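Side-chain contact in hypothetical protein TM1012 (Thermotoga maritima, PDB 2FCL), which probably acts as a nucleotidyltransferase related to aminoglycoside adenylyltransferases, although its substrate is not established: residues A[36-39]-A[40-44]. Sequence-based numbering, arbitrary orientation.
Sequences WVVT and GSLSF. With EDO (1,2-ethanediol), chain D.
V38 of the strand meets L42 and S43 in the helix that follows it, a compact example of how a strand can lead directly into a helix. The apolar part rests on one methyl branch: V38 CG1, anti to the backbone N (chi1 -178°), lies 4.0 Å from L42 CB. The same methyl comes 4.2 Å from S43 CB, so it sits alongside the helix and touches two successive residues. Next to it, S43 lays its CB against the strand backbone, 3.4 Å from V38 O and 3.7 Å from T39 C, while its hydroxyl is hydrogen-bonded to Q47, one turn on. T39, whose CB points away from the helix, has side-chain contacts with D57 and Q59 of strand 57-60 and with E145.

The polar contacts are mixed. F44 N donates to G40 O at 3.0 Å, an i to i+4 backbone bond, and that oxygen also lies over the centre of the F44 ring, 3.3 Å above its plane. G40 N is bound by the carboxylate of E145 from helix 142-149. A 1,2-ethanediol, probably from the crystallisation liquor, bonds to D57 N and H54 O; its weak bond to S41 OG, itself weakly bonded to H54 N, is doubtful because S41 has two conformers.

Strand and helix axes stand nearly perpendicular (89°), and the positive phi of G40 (68°) turns the chain between them. The G-S pair is consistent with the hG[GS] pattern (h hydrophobic, here T39) after the first strand of the nucleotidyltransferase fold.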
loop_
_atom_site.group_PDB
_atom_site.type_symbol
_atom_site.label_atom_id
_atom_site.label_comp_id
_atom_site.label_asym_id
_atom_site.label_seq_id
_atom_site.Cartn_x
_atom_site.Cartn_y
_atom_site.Cartn_z
ATOM N N TRP A 36 0.922 -9.468 0.088
ATOM C CA TRP A 36 1.079 -8.033 0.308
ATOM C C TRP A 36 1.479 -7.309 -0.959
ATOM O O TRP A 36 2.082 -7.875 -1.854
ATOM C CB TRP A 36 2.092 -7.754 1.430
ATOM C CG TRP A 36 3.511 -8.162 1.143
ATOM C CD1 TRP A 36 3.995 -9.444 1.037
ATOM C CD2 TRP A 36 4.628 -7.308 0.897
ATOM N NE1 TRP A 36 5.314 -9.424 0.737
ATOM C CE2 TRP A 36 5.742 -8.130 0.673
ATOM C CE3 TRP A 36 4.802 -5.926 0.869
ATOM C CZ2 TRP A 36 7.011 -7.622 0.424
ATOM C CZ3 TRP A 36 6.073 -5.420 0.620
ATOM C CH2 TRP A 36 7.155 -6.267 0.417
ATOM N N VAL A 37 1.158 -6.026 -0.992
ATOM C CA VAL A 37 1.615 -5.122 -2.032
ATOM C C VAL A 37 1.899 -3.763 -1.393
ATOM O O VAL A 37 1.208 -3.339 -0.467
ATOM C CB VAL A 37 0.602 -4.902 -3.178
ATOM C CG1 VAL A 37 0.503 -6.115 -4.059
ATOM C CG2 VAL A 37 -0.741 -4.456 -2.661
ATOM N N VAL A 38 2.894 -3.075 -1.916
ATOM C CA VAL A 38 3.103 -1.667 -1.614
ATOM C C VAL A 38 2.110 -0.888 -2.478
ATOM O O VAL A 38 1.914 -1.195 -3.657
ATOM C CB VAL A 38 4.553 -1.237 -1.928
ATOM C CG1 VAL A 38 4.778 0.212 -1.560
ATOM C CG2 VAL A 38 5.552 -2.139 -1.189
ATOM N N THR A 39 1.488 0.114 -1.870
ATOM C CA THR A 39 0.510 0.959 -2.542
ATOM C C THR A 39 0.831 2.410 -2.281
ATOM O O THR A 39 1.741 2.726 -1.546
ATOM C CB THR A 39 -0.930 0.647 -2.093
ATOM O OG1 THR A 39 -1.170 1.088 -0.756
ATOM C CG2 THR A 39 -1.203 -0.818 -2.168
ATOM N N GLY A 40 0.122 3.311 -2.942
ATOM C CA GLY A 40 0.296 4.729 -2.681
ATOM C C GLY A 40 1.637 5.253 -3.122
ATOM O O GLY A 40 2.261 4.736 -4.049
ATOM N N SER A 41 2.092 6.318 -2.477
ATOM C CA SER A 41 3.219 7.083 -3.000
ATOM C C SER A 41 4.506 6.279 -3.256
ATOM O O SER A 41 5.175 6.481 -4.260
ATOM C CB SER A 41 3.498 8.311 -2.126
ATOM O OG SER A 41 3.953 7.965 -0.835
ATOM N N LEU A 42 4.864 5.350 -2.375
ATOM C CA LEU A 42 6.080 4.602 -2.582
ATOM C C LEU A 42 5.928 3.683 -3.793
ATOM O O LEU A 42 6.862 3.505 -4.550
ATOM C CB LEU A 42 6.485 3.813 -1.332
ATOM C CG LEU A 42 7.773 2.992 -1.477
ATOM C CD1 LEU A 42 8.997 3.813 -1.845
ATOM C CD2 LEU A 42 8.025 2.223 -0.192
ATOM N N SER A 43 4.755 3.094 -3.963
ATOM C CA SER A 43 4.499 2.267 -5.136
ATOM C C SER A 43 4.628 3.085 -6.411
ATOM O O SER A 43 5.239 2.647 -7.386
ATOM C CB SER A 43 3.106 1.685 -5.088
ATOM O OG SER A 43 2.792 0.992 -6.288
ATOM N N PHE A 44 4.049 4.278 -6.412
ATOM C CA PHE A 44 4.103 5.124 -7.589
ATOM C C PHE A 44 5.563 5.440 -7.907
ATOM O O PHE A 44 5.998 5.329 -9.048
ATOM C CB PHE A 44 3.326 6.429 -7.361
ATOM C CG PHE A 44 1.881 6.257 -6.975
ATOM C CD1 PHE A 44 1.176 5.104 -7.216
ATOM C CD2 PHE A 44 1.234 7.294 -6.329
ATOM C CE1 PHE A 44 -0.137 4.994 -6.864
ATOM C CE2 PHE A 44 -0.077 7.176 -5.949
ATOM C CZ PHE A 44 -0.766 6.026 -6.217
HETATM C C1 EDO D . 3.824 5.523 0.430
HETATM O O1 EDO D . 2.754 6.325 1.000
HETATM C C2 EDO D . 3.238 4.176 0.059
HETATM O O2 EDO D . 3.881 2.938 0.188
#